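FprA (PDB 1LQT) catalyses electron transfer between NADPH and ferredoxin through a bound FAD, and may supply electrons to P450 systems. Local coordinates at residues G91-R96 with V100-G105; I6-S11 with F17-L22; V82-G85 with Q89-E92; N353-G358 with V379-K384. One frame throughout, in Å; residues are numbered along the deposited sequence.

All four contacts lie in the FAD-binding part of the chain and use or border one sheet, in which strands 354-356, 99-102 and 4-9 run side by side in that order. Along the chain contact 2 comes first, then contact 3, contact 1 and finally contact 4. Contacts 1 and 3 share Gly91 and Glu92 of helix 90-96, their centres about 7 Å apart, whereas contacts 2 and 3 are about 16 Å apart. Contact 4, its centre about 10 Å from that of contact 2 and 11 Å from that of contact 1, brings helix 370-391 against strand 354-356. All four include residues touching FAD, contact 4 through Gly358, so helix packing and cofactor binding share strand ends and loops.

Contact 1: residues G91-R96 with V100-G105; sequences GELSER and VIYAVG. With FAD (flavin-adenine dinucleotide), chain H.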
# COMPACT_ATOMS: atom_id res chain seq x y z
N GLY A 91 -3.58 25.13 0.66
CA GLY A 91 -4.25 26.41 0.58
C GLY A 91 -4.06 27.11 -0.72
O GLY A 91 -4.83 28.02 -1.05
N GLU A 92 -3.03 26.75 -1.46
CA GLU A 92 -2.79 27.29 -2.79
C GLU A 92 -3.64 26.56 -3.81
O GLU A 92 -4.19 27.16 -4.74
CB GLU A 92 -1.32 27.20 -3.13
CG GLU A 92 -0.45 28.04 -2.23
CD GLU A 92 1.03 27.80 -2.38
OE1 GLU A 92 1.44 26.70 -2.79
OE2 GLU A 92 1.77 28.76 -2.07
N LEU A 93 -3.72 25.24 -3.69
CA LEU A 93 -4.57 24.47 -4.59
C LEU A 93 -6.02 24.86 -4.42
O LEU A 93 -6.76 24.91 -5.40
CB LEU A 93 -4.42 22.96 -4.33
CG LEU A 93 -3.06 22.41 -4.71
CD1 LEU A 93 -2.94 20.96 -4.24
CD2 LEU A 93 -2.82 22.51 -6.19
N SER A 94 -6.44 25.12 -3.20
CA SER A 94 -7.83 25.43 -2.96
C SER A 94 -8.23 26.79 -3.57
O SER A 94 -9.39 26.99 -3.85
CB SER A 94 -8.20 25.37 -1.48
OG SER A 94 -7.54 26.40 -0.80
N GLU A 95 -7.26 27.66 -3.83
CA GLU A 95 -7.52 28.95 -4.50
C GLU A 95 -7.57 28.77 -6.01
O GLU A 95 -8.21 29.55 -6.71
CB GLU A 95 -6.40 29.96 -4.23
CG GLU A 95 -6.19 30.41 -2.80
CD GLU A 95 -7.31 31.21 -2.17
OE1 GLU A 95 -8.35 31.43 -2.84
OE2 GLU A 95 -7.12 31.62 -0.96
N ARG A 96 -6.88 27.77 -6.54
CA ARG A 96 -6.75 27.61 -7.96
C ARG A 96 -7.67 26.61 -8.62
O ARG A 96 -7.71 26.52 -9.85
CB ARG A 96 -5.32 27.24 -8.29
CG ARG A 96 -4.40 28.38 -8.17
CD ARG A 96 -3.01 27.95 -8.30
NE ARG A 96 -2.14 29.08 -8.33
CZ ARG A 96 -1.70 29.70 -7.28
NH1 ARG A 96 -2.06 29.31 -6.05
NH2 ARG A 96 -0.94 30.76 -7.46
N VAL A 100 -10.58 20.16 -4.60
CA VAL A 100 -9.35 19.40 -4.53
C VAL A 100 -9.67 18.11 -3.81
O VAL A 100 -10.28 18.11 -2.76
CB VAL A 100 -8.26 20.16 -3.77
CG1 VAL A 100 -6.93 19.42 -3.85
CG2 VAL A 100 -8.10 21.62 -4.29
N ILE A 101 -9.23 17.00 -4.40
CA ILE A 101 -9.42 15.67 -3.81
C ILE A 101 -8.06 15.13 -3.39
O ILE A 101 -7.17 14.98 -4.22
CB ILE A 101 -10.06 14.70 -4.79
CG1 ILE A 101 -11.40 15.23 -5.32
CG2 ILE A 101 -10.23 13.36 -4.14
CD1 ILE A 101 -12.01 14.36 -6.36
N TYR A 102 -7.91 14.85 -2.10
CA TYR A 102 -6.71 14.23 -1.57
C TYR A 102 -6.87 12.72 -1.60
O TYR A 102 -7.75 12.16 -0.95
CB TYR A 102 -6.42 14.76 -0.15
CG TYR A 102 -5.92 16.16 -0.26
CD1 TYR A 102 -6.80 17.23 -0.33
CD2 TYR A 102 -4.57 16.45 -0.38
CE1 TYR A 102 -6.36 18.50 -0.56
CE2 TYR A 102 -4.12 17.72 -0.60
CZ TYR A 102 -5.01 18.75 -0.70
OH TYR A 102 -4.53 20.00 -0.97
N ALA A 103 -5.97 12.07 -2.34
CA ALA A 103 -5.96 10.64 -2.59
C ALA A 103 -4.55 10.12 -2.30
O ALA A 103 -3.96 9.38 -3.08
CB ALA A 103 -6.38 10.36 -4.03
N VAL A 104 -4.02 10.52 -1.14
CA VAL A 104 -2.61 10.37 -0.85
C VAL A 104 -2.25 9.04 -0.21
O VAL A 104 -1.08 8.75 0.03
CB VAL A 104 -2.10 11.51 0.05
CG1 VAL A 104 -2.09 12.83 -0.69
CG2 VAL A 104 -2.88 11.59 1.39
N GLY A 105 -3.24 8.21 0.07
CA GLY A 105 -2.96 6.91 0.67
C GLY A 105 -2.33 7.05 2.03
O GLY A 105 -2.48 8.06 2.74
PA FAD H . -2.18 4.61 -2.97
O1A FAD H . -1.20 4.49 -1.87
O2A FAD H . -2.31 3.52 -3.97
O5B FAD H . -1.88 5.95 -3.79
C5B FAD H . -1.53 7.15 -3.10
C4B FAD H . -0.75 8.01 -4.09
O4B FAD H . -0.65 9.31 -3.52
C3B FAD H . 0.67 7.53 -4.36
O3B FAD H . 0.97 7.49 -5.74
C2B FAD H . 1.51 8.53 -3.61
O2B FAD H . 2.83 8.69 -4.06
C1B FAD H . 0.66 9.80 -3.73
N9A FAD H . 0.94 10.82 -2.73
C8A FAD H . 1.03 10.62 -1.38
N7A FAD H . 1.27 11.75 -0.73
C5A FAD H . 1.37 12.71 -1.72
C6A FAD H . 1.63 14.09 -1.65
N6A FAD H . 1.79 14.75 -0.52
N1A FAD H . 1.65 14.76 -2.83
C2A FAD H . 1.43 14.10 -3.99
N3A FAD H . 1.17 12.79 -4.13
C4A FAD H . 1.15 12.14 -2.96
N1 FAD H . -4.95 -4.72 -3.54
C2 FAD H . -5.36 -5.66 -4.44
O2 FAD H . -6.46 -5.61 -4.94
N3 FAD H . -4.49 -6.70 -4.75
C4 FAD H . -3.22 -6.80 -4.29
O4 FAD H . -2.47 -7.74 -4.64
C4X FAD H . -2.79 -5.80 -3.40
N5 FAD H . -1.51 -5.81 -2.90
C5X FAD H . -1.11 -4.85 -2.01
C6 FAD H . 0.16 -4.87 -1.49
C7 FAD H . 0.58 -3.97 -0.53
C7M FAD H . 1.98 -4.03 0.01
C8 FAD H . -0.32 -2.98 -0.11
C8M FAD H . 0.07 -1.99 0.95
C9 FAD H . -1.61 -2.93 -0.65
C9A FAD H . -2.02 -3.85 -1.60
N10 FAD H . -3.31 -3.83 -2.14
C10 FAD H . -3.69 -4.78 -3.05
C1' FAD H . -4.29 -2.76 -1.78
C2' FAD H . -4.16 -1.55 -2.70
O2' FAD H . -2.80 -1.24 -2.82
C3' FAD H . -4.94 -0.36 -2.11
O3' FAD H . -6.33 -0.66 -2.01
C4' FAD H . -4.91 0.92 -2.94
O4' FAD H . -3.66 1.08 -3.61
C5' FAD H . -5.19 2.14 -2.06
O5' FAD H . -5.35 3.23 -2.97
P FAD H . -5.12 4.76 -2.60
O1P FAD H . -5.43 5.48 -3.85
O2P FAD H . -5.86 5.17 -1.36
O3P FAD H . -3.59 4.90 -2.22
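In the FAD-binding Rossmann-like domain, helix 90-96 leads through a short turn into strand 99-102, and Leu93 and Val100 meet where the two pack together. The helix and strand segments run roughly antiparallel, at 142°, with axes 9.5 Å apart. Val100 turns its CG2 branch up to the helix backbone, 3.7 Å from Leu93 O, and the same methyl lies 3.9 Å from Leu93 CB. With CG1 of Val100 anti to the backbone N (chi1 -173°), CG2 is the branch left beside that N and facing the helix. Leu93 reaches further along the strand: its CD1 comes to 3.8 Å from Tyr102 OH, the leucine crossing the phenol end at a slant. No hydrogen bond joins the segments, so the join is apolar apart from the backbone oxygen and the phenol oxygen that the methyls touch. Strand 99-102 is an inner strand of the parallel part of the sheet, between 4-9 and 354-356, and the loop at its C-terminal end meets the cofactor. There Val104 O is 3.2 Å from FAD C8A and Val104 CG1 lies 3.5 Å from FAD N7A. Gly105 follows with positive phi, its CA 3.6 Å from FAD O3P, close against the pyrophosphate. On the helix, Arg96 makes a cation-pi contact with Trp409 of helix 402-413.

Contact 2: residues I6-S11 with F17-L22; sequences IAIVGS and FAAASL. With FAD (flavin-adenine dinucleotide), chain H.
Strand 6-9 and helix segment 17-22 run nearly antiparallel, at 164°, with their axes 9.9 Å apart and Ile8 nearest Ala19 by CA position. Ile8 projects its CD1 straight at the helix, 3.8 Å from Ala19 N and 3.9 Å from Ala19 CB. The extended chain (chi2 175°) carries that methyl to the helix backbone, where the small alanines permit a close approach. Leu22 CD1 lies beside the same methyl at 4.1 Å and also meets Ile6 CG2 at 3.8 Å, so one leucine branch bridges two residues on the same face of the strand. This is the first strand and helix of a beta-alpha-beta unit completed by strand 34-40, and the turn and the first residues of the helix carry a GxGxxA pattern consistent with a Rossmann dinucleotide-binding motif. At the strand end Gly10 CA approaches FAD O4B to 3.4 Å; its backbone angles and the nearby ribose both call for glycine. Val9, on the strand face turned from the helix, sets CG1 3.7 Å from FAD C2A of the adenine. Ser11 OG is hydrogen-bonded to Glu40, which itself bonds FAD. Helix 370-391 also packs against helix 13-28, with Val379 on Ser21 and Leu22.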
# COMPACT_ATOMS: atom_id res chain seq x y z
N ILE A 6 -10.78 20.54 -11.24
CA ILE A 6 -10.56 19.71 -10.05
C ILE A 6 -9.12 19.25 -10.02
O ILE A 6 -8.60 18.76 -11.00
CB ILE A 6 -11.45 18.46 -10.10
CG1 ILE A 6 -12.90 18.78 -10.51
CG2 ILE A 6 -11.41 17.74 -8.77
CD1 ILE A 6 -13.64 19.68 -9.62
N ALA A 7 -8.49 19.41 -8.86
CA ALA A 7 -7.16 18.86 -8.64
C ALA A 7 -7.32 17.60 -7.83
O ALA A 7 -8.10 17.56 -6.88
CB ALA A 7 -6.29 19.82 -7.86
N ILE A 8 -6.54 16.59 -8.20
CA ILE A 8 -6.49 15.33 -7.44
C ILE A 8 -5.05 15.16 -7.03
O ILE A 8 -4.15 15.22 -7.87
CB ILE A 8 -7.00 14.14 -8.27
CG1 ILE A 8 -8.44 14.35 -8.71
CG2 ILE A 8 -6.86 12.87 -7.45
CD1 ILE A 8 -8.94 13.28 -9.61
N VAL A 9 -4.82 14.96 -5.74
CA VAL A 9 -3.49 14.82 -5.17
C VAL A 9 -3.27 13.34 -4.91
O VAL A 9 -3.91 12.73 -4.06
CB VAL A 9 -3.34 15.65 -3.89
CG1 VAL A 9 -1.95 15.47 -3.33
CG2 VAL A 9 -3.66 17.12 -4.20
N GLY A 10 -2.35 12.77 -5.69
CA GLY A 10 -2.10 11.36 -5.74
C GLY A 10 -2.63 10.76 -7.04
O GLY A 10 -3.51 11.32 -7.69
N SER A 11 -2.09 9.58 -7.38
CA SER A 11 -2.39 8.94 -8.67
C SER A 11 -2.53 7.42 -8.54
O SER A 11 -2.30 6.70 -9.50
CB SER A 11 -1.32 9.31 -9.69
OG SER A 11 -0.07 8.76 -9.37
N PHE A 17 -10.08 6.37 -9.80
CA PHE A 17 -11.51 6.14 -9.75
C PHE A 17 -12.25 7.48 -9.58
O PHE A 17 -13.27 7.71 -10.22
CB PHE A 17 -11.87 5.16 -8.64
CG PHE A 17 -11.39 3.72 -8.88
CD1 PHE A 17 -11.54 3.09 -10.09
CD2 PHE A 17 -10.83 3.00 -7.85
CE1 PHE A 17 -11.11 1.80 -10.26
CE2 PHE A 17 -10.43 1.69 -8.05
CZ PHE A 17 -10.58 1.12 -9.23
N ALA A 18 -11.70 8.37 -8.77
CA ALA A 18 -12.31 9.69 -8.63
C ALA A 18 -12.31 10.43 -9.97
O ALA A 18 -13.29 11.04 -10.36
CB ALA A 18 -11.59 10.49 -7.56
N ALA A 19 -11.16 10.38 -10.66
CA ALA A 19 -11.06 11.04 -11.96
C ALA A 19 -12.11 10.51 -12.91
O ALA A 19 -12.80 11.28 -13.59
CB ALA A 19 -9.67 10.86 -12.54
N ALA A 20 -12.24 9.20 -12.97
CA ALA A 20 -13.22 8.61 -13.85
C ALA A 20 -14.62 9.03 -13.48
O ALA A 20 -15.44 9.32 -14.37
CB ALA A 20 -13.09 7.08 -13.86
N SER A 21 -14.92 9.07 -12.19
CA SER A 21 -16.26 9.49 -11.75
C SER A 21 -16.57 10.94 -12.13
O SER A 21 -17.68 11.26 -12.53
CB SER A 21 -16.40 9.31 -10.25
OG SER A 21 -16.37 7.96 -9.88
N LEU A 22 -15.58 11.81 -12.02
CA LEU A 22 -15.76 13.20 -12.39
C LEU A 22 -16.05 13.33 -13.87
O LEU A 22 -16.96 14.05 -14.29
CB LEU A 22 -14.53 14.00 -12.04
CG LEU A 22 -14.28 14.22 -10.54
CD1 LEU A 22 -12.82 14.56 -10.27
CD2 LEU A 22 -15.22 15.29 -9.96
PA FAD H . -2.18 4.61 -2.97
O1A FAD H . -1.20 4.49 -1.87
O2A FAD H . -2.31 3.52 -3.97
O5B FAD H . -1.88 5.95 -3.79
C5B FAD H . -1.53 7.15 -3.10
C4B FAD H . -0.75 8.01 -4.09
O4B FAD H . -0.65 9.31 -3.52
C3B FAD H . 0.67 7.53 -4.36
O3B FAD H . 0.97 7.49 -5.74
C2B FAD H . 1.51 8.53 -3.61
O2B FAD H . 2.83 8.69 -4.06
C1B FAD H . 0.66 9.80 -3.73
N9A FAD H . 0.94 10.82 -2.73
C8A FAD H . 1.03 10.62 -1.38
N7A FAD H . 1.27 11.75 -0.73
C5A FAD H . 1.37 12.71 -1.72
C6A FAD H . 1.63 14.09 -1.65
N6A FAD H . 1.79 14.75 -0.52
N1A FAD H . 1.65 14.76 -2.83
C2A FAD H . 1.43 14.10 -3.99
N3A FAD H . 1.17 12.79 -4.13
C4A FAD H . 1.15 12.14 -2.96
N1 FAD H . -4.95 -4.72 -3.54
C2 FAD H . -5.36 -5.66 -4.44
O2 FAD H . -6.46 -5.61 -4.94
N3 FAD H . -4.49 -6.70 -4.75
C4 FAD H . -3.22 -6.80 -4.29
O4 FAD H . -2.47 -7.74 -4.64
C4X FAD H . -2.79 -5.80 -3.40
N5 FAD H . -1.51 -5.81 -2.90
C5X FAD H . -1.11 -4.85 -2.01
C6 FAD H . 0.16 -4.87 -1.49
C7 FAD H . 0.58 -3.97 -0.53
C7M FAD H . 1.98 -4.03 0.01
C8 FAD H . -0.32 -2.98 -0.11
C8M FAD H . 0.07 -1.99 0.95
C9 FAD H . -1.61 -2.93 -0.65
C9A FAD H . -2.02 -3.85 -1.60
N10 FAD H . -3.31 -3.83 -2.14
C10 FAD H . -3.69 -4.78 -3.05
C1' FAD H . -4.29 -2.76 -1.78
C2' FAD H . -4.16 -1.55 -2.70
O2' FAD H . -2.80 -1.24 -2.82
C3' FAD H . -4.94 -0.36 -2.11
O3' FAD H . -6.33 -0.66 -2.01
C4' FAD H . -4.91 0.92 -2.94
O4' FAD H . -3.66 1.08 -3.61
C5' FAD H . -5.19 2.14 -2.06
O5' FAD H . -5.35 3.23 -2.97
P FAD H . -5.12 4.76 -2.60
O1P FAD H . -5.43 5.48 -3.85
O2P FAD H . -5.86 5.17 -1.36
O3P FAD H . -3.59 4.90 -2.22

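Contact 3: residues V82-G85 with Q89-E92; sequences VVVG and QPGE. With FAD (flavin-adenine dinucleotide), chain H.
Segment 82-85 is an irregular loop that turns back toward the start of helix 90-96, bringing the CA atoms of Gly85 and Gln89 to 4.8 Å. Gln89 folds its side chain back over Gly85: a bend at chi2 (-60°) lets NE2 donate to Gly85 O at 3.1 Å, with an N-H...O angle of 159°. The donor sits almost directly above the carbonyl plane, at 87° to the C=O bond, while the oxygen lies close to the plane of the glutamine amide. Alongside, Val84 CG1 touches Pro90 CD at 4.1 Å, the valine crossing the first residue of the helix. Gln89 is the N-cap of that helix; its backbone N donates to Glu92 OE1 at 2.9 Å, and the carboxylate oxygen is met from above its plane. Arg413 forms a salt bridge with the same oxygen. The loop is part of the adenine site of the FAD pocket. Val84 N donates to FAD N1A at 3.1 Å and Val84 O accepts from FAD N6A at 3.0 Å, so one residue's backbone reads the adenine edge with a donor and an acceptor. Gly85, with positive phi, adopts backbone angles that call for glycine, and Pro90 also packs on Tyr102.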
# COMPACT_ATOMS: atom_id res chain seq x y z
N VAL A 82 5.54 16.20 -8.15
CA VAL A 82 4.98 17.38 -7.47
C VAL A 82 4.51 16.89 -6.11
O VAL A 82 3.56 16.12 -6.00
CB VAL A 82 3.84 18.01 -8.29
CG1 VAL A 82 3.20 19.15 -7.51
CG2 VAL A 82 4.36 18.49 -9.61
N VAL A 83 5.18 17.37 -5.06
CA VAL A 83 4.90 16.93 -3.72
C VAL A 83 4.04 17.98 -3.04
O VAL A 83 4.49 19.09 -2.75
CB VAL A 83 6.20 16.72 -2.95
CG1 VAL A 83 5.93 16.22 -1.54
CG2 VAL A 83 7.14 15.78 -3.69
N VAL A 84 2.78 17.65 -2.80
CA VAL A 84 1.89 18.60 -2.17
C VAL A 84 2.27 18.64 -0.70
O VAL A 84 2.41 17.60 -0.04
CB VAL A 84 0.43 18.25 -2.42
CG1 VAL A 84 -0.47 19.20 -1.69
CG2 VAL A 84 0.13 18.28 -3.92
N GLY A 85 2.45 19.85 -0.19
CA GLY A 85 3.01 20.12 1.10
C GLY A 85 4.45 20.59 0.99
O GLY A 85 5.01 21.11 1.97
N GLN A 89 1.07 24.02 -1.83
CA GLN A 89 0.40 23.79 -0.56
C GLN A 89 -1.10 23.63 -0.76
O GLN A 89 -1.68 24.19 -1.69
CB GLN A 89 0.64 24.97 0.40
CG GLN A 89 2.06 25.25 0.68
CD GLN A 89 2.78 24.09 1.32
OE1 GLN A 89 2.23 23.40 2.19
NE2 GLN A 89 4.00 23.87 0.90
N PRO A 90 -1.77 22.91 0.14
CA PRO A 90 -3.22 22.78 0.05
C PRO A 90 -3.95 24.12 -0.12
O PRO A 90 -4.86 24.21 -0.93
CB PRO A 90 -3.59 22.04 1.34
CG PRO A 90 -2.40 21.14 1.52
CD PRO A 90 -1.23 22.03 1.20
N GLY A 91 -3.58 25.13 0.66
CA GLY A 91 -4.25 26.41 0.58
C GLY A 91 -4.06 27.11 -0.72
O GLY A 91 -4.83 28.02 -1.05
N GLU A 92 -3.03 26.75 -1.46
CA GLU A 92 -2.79 27.29 -2.79
C GLU A 92 -3.64 26.56 -3.81
O GLU A 92 -4.19 27.16 -4.74
CB GLU A 92 -1.32 27.20 -3.13
CG GLU A 92 -0.45 28.04 -2.23
CD GLU A 92 1.03 27.80 -2.38
OE1 GLU A 92 1.44 26.70 -2.79
OE2 GLU A 92 1.77 28.76 -2.07
PA FAD H . -2.18 4.61 -2.97
O1A FAD H . -1.20 4.49 -1.87
O2A FAD H . -2.31 3.52 -3.97
O5B FAD H . -1.88 5.95 -3.79
C5B FAD H . -1.53 7.15 -3.10
C4B FAD H . -0.75 8.01 -4.09
O4B FAD H . -0.65 9.31 -3.52
C3B FAD H . 0.67 7.53 -4.36
O3B FAD H . 0.97 7.49 -5.74
C2B FAD H . 1.51 8.53 -3.61
O2B FAD H . 2.83 8.69 -4.06
C1B FAD H . 0.66 9.80 -3.73
N9A FAD H . 0.94 10.82 -2.73
C8A FAD H . 1.03 10.62 -1.38
N7A FAD H . 1.27 11.75 -0.73
C5A FAD H . 1.37 12.71 -1.72
C6A FAD H . 1.63 14.09 -1.65
N6A FAD H . 1.79 14.75 -0.52
N1A FAD H . 1.65 14.76 -2.83
C2A FAD H . 1.43 14.10 -3.99
N3A FAD H . 1.17 12.79 -4.13
C4A FAD H . 1.15 12.14 -2.96
N1 FAD H . -4.95 -4.72 -3.54
C2 FAD H . -5.36 -5.66 -4.44
O2 FAD H . -6.46 -5.61 -4.94
N3 FAD H . -4.49 -6.70 -4.75
C4 FAD H . -3.22 -6.80 -4.29
O4 FAD H . -2.47 -7.74 -4.64
C4X FAD H . -2.79 -5.80 -3.40
N5 FAD H . -1.51 -5.81 -2.90
C5X FAD H . -1.11 -4.85 -2.01
C6 FAD H . 0.16 -4.87 -1.49
C7 FAD H . 0.58 -3.97 -0.53
C7M FAD H . 1.98 -4.03 0.01
C8 FAD H . -0.32 -2.98 -0.11
C8M FAD H . 0.07 -1.99 0.95
C9 FAD H . -1.61 -2.93 -0.65
C9A FAD H . -2.02 -3.85 -1.60
N10 FAD H . -3.31 -3.83 -2.14
C10 FAD H . -3.69 -4.78 -3.05
C1' FAD H . -4.29 -2.76 -1.78
C2' FAD H . -4.16 -1.55 -2.70
O2' FAD H . -2.80 -1.24 -2.82
C3' FAD H . -4.94 -0.36 -2.11
O3' FAD H . -6.33 -0.66 -2.01
C4' FAD H . -4.91 0.92 -2.94
O4' FAD H . -3.66 1.08 -3.61
C5' FAD H . -5.19 2.14 -2.06
O5' FAD H . -5.35 3.23 -2.97
P FAD H . -5.12 4.76 -2.60
O1P FAD H . -5.43 5.48 -3.85
O2P FAD H . -5.86 5.17 -1.36
O3P FAD H . -3.59 4.90 -2.22

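Contact 4: residues N353-G358 with V379-K384; sequences NEYVVG and VDTLIK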
# COMPACT_ATOMS: atom_id res chain seq x y z
N ASN A 353 -14.38 22.84 0.05
CA ASN A 353 -14.07 22.37 -1.30
C ASN A 353 -12.90 21.38 -1.39
O ASN A 353 -12.40 21.16 -2.48
CB ASN A 353 -13.84 23.54 -2.28
CG ASN A 353 -12.56 24.22 -2.07
OD1 ASN A 353 -12.04 24.23 -0.94
ND2 ASN A 353 -11.99 24.82 -3.15
N GLU A 354 -12.50 20.80 -0.26
CA GLU A 354 -11.44 19.80 -0.24
C GLU A 354 -12.05 18.50 0.25
O GLU A 354 -12.83 18.48 1.19
CB GLU A 354 -10.30 20.26 0.63
CG GLU A 354 -9.68 21.57 0.18
CD GLU A 354 -8.88 22.24 1.28
OE1 GLU A 354 -9.49 22.61 2.30
OE2 GLU A 354 -7.66 22.39 1.15
N TYR A 355 -11.58 17.40 -0.34
CA TYR A 355 -12.16 16.09 -0.18
C TYR A 355 -11.06 15.07 -0.02
O TYR A 355 -9.90 15.34 -0.30
CB TYR A 355 -13.03 15.74 -1.40
CG TYR A 355 -14.19 16.71 -1.56
CD1 TYR A 355 -14.02 17.93 -2.20
CD2 TYR A 355 -15.44 16.39 -1.05
CE1 TYR A 355 -15.06 18.83 -2.29
CE2 TYR A 355 -16.48 17.31 -1.12
CZ TYR A 355 -16.29 18.52 -1.75
OH TYR A 355 -17.33 19.42 -1.82
N VAL A 356 -11.45 13.88 0.39
CA VAL A 356 -10.57 12.73 0.49
C VAL A 356 -11.23 11.51 -0.11
O VAL A 356 -12.44 11.35 -0.06
CB VAL A 356 -10.16 12.44 1.95
CG1 VAL A 356 -9.10 13.41 2.41
CG2 VAL A 356 -11.35 12.43 2.90
N VAL A 357 -10.40 10.62 -0.65
CA VAL A 357 -10.79 9.31 -1.12
C VAL A 357 -9.69 8.33 -0.74
O VAL A 357 -8.56 8.72 -0.49
CB VAL A 357 -11.02 9.25 -2.66
CG1 VAL A 357 -12.23 10.14 -3.04
CG2 VAL A 357 -9.78 9.68 -3.39
N GLY A 358 -10.03 7.06 -0.76
CA GLY A 358 -9.03 6.01 -0.59
C GLY A 358 -8.61 5.81 0.84
O GLY A 358 -9.31 6.15 1.79
N VAL A 379 -17.13 11.82 -4.88
CA VAL A 379 -17.35 12.66 -6.06
C VAL A 379 -18.79 13.14 -6.16
O VAL A 379 -19.04 14.29 -6.48
CB VAL A 379 -16.88 11.94 -7.33
CG1 VAL A 379 -17.42 12.61 -8.56
CG2 VAL A 379 -15.35 11.88 -7.37
N ASP A 380 -19.74 12.28 -5.79
CA ASP A 380 -21.12 12.69 -5.80
C ASP A 380 -21.31 13.88 -4.85
O ASP A 380 -21.99 14.86 -5.17
CB ASP A 380 -22.03 11.57 -5.34
CG ASP A 380 -22.18 10.45 -6.35
OD1 ASP A 380 -21.84 10.60 -7.54
OD2 ASP A 380 -22.71 9.36 -6.00
N THR A 381 -20.76 13.78 -3.65
CA THR A 381 -20.83 14.89 -2.68
C THR A 381 -20.21 16.17 -3.22
O THR A 381 -20.78 17.26 -3.12
CB THR A 381 -20.11 14.49 -1.37
OG1 THR A 381 -20.71 13.33 -0.81
CG2 THR A 381 -20.23 15.59 -0.33
N LEU A 382 -19.00 16.04 -3.77
CA LEU A 382 -18.28 17.15 -4.35
C LEU A 382 -19.11 17.85 -5.43
O LEU A 382 -19.22 19.08 -5.44
CB LEU A 382 -16.96 16.60 -4.92
CG LEU A 382 -16.00 17.53 -5.63
CD1 LEU A 382 -14.64 16.88 -5.70
CD2 LEU A 382 -16.46 17.89 -7.01
N ILE A 383 -19.69 17.07 -6.32
CA ILE A 383 -20.43 17.63 -7.44
C ILE A 383 -21.71 18.32 -6.95
O ILE A 383 -22.06 19.39 -7.42
CB ILE A 383 -20.74 16.56 -8.48
CG1 ILE A 383 -19.42 16.19 -9.17
CG2 ILE A 383 -21.76 17.04 -9.52
CD1 ILE A 383 -19.51 15.17 -10.21
N LYS A 384 -22.39 17.71 -5.98
CA LYS A 384 -23.55 18.36 -5.38
C LYS A 384 -23.16 19.71 -4.80
O LYS A 384 -23.88 20.71 -4.98
CB LYS A 384 -24.17 17.46 -4.32
CG LYS A 384 -25.28 18.10 -3.46
CD LYS A 384 -25.93 17.05 -2.55
CE LYS A 384 -26.92 17.62 -1.50
NZ LYS A 384 -27.43 16.52 -0.62
O HOH W 1 -17.24 20.72 -4.04
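Tyr355 lays one face of its ring on Leu382 of helix 370-391, joining strand 354-356 of the FAD-domain sheet to a helix that packs against that sheet. The contact is a CH-pi interaction: Leu382 CB stands over the ring centre, 3.8 Å from the centroid and only 13° off the normal. Leu382 CG lies over the same face, 3.7 Å from Tyr355 CE1, and CD1 continues toward the inner end of the ring, 3.7 Å from Tyr355 CD1. With chi1 at 179° the leucine chain swings away from its own N and carries the branch from over the ring centre across the CE1-CD1 side of the tyrosine. The helix backbone also closes on the phenol, with Leu382 CA 3.5 Å from Tyr355 OH. At the ring edge, near its plane, Thr381 CG2 approaches Tyr355 CE2 at 4.2 Å. Thr381 OG1 is held elsewhere, by Gly345 O and by Asp377 O one helical turn back. Further out, backbone hydrogen bonds of Tyr355 with Val100 and Tyr102 fix the strand beside 99-102, while Leu382 also packs on Ala99 and Ile101 of that strand, and Gly358, where this segment ends and the next helix begins, touches FAD. The phenol oxygen is hydrogen-bonded to Asn385 OD1 and to a water 2.6 Å from Tyr355 OH, and that water donates to Leu382 O at 2.9 Å.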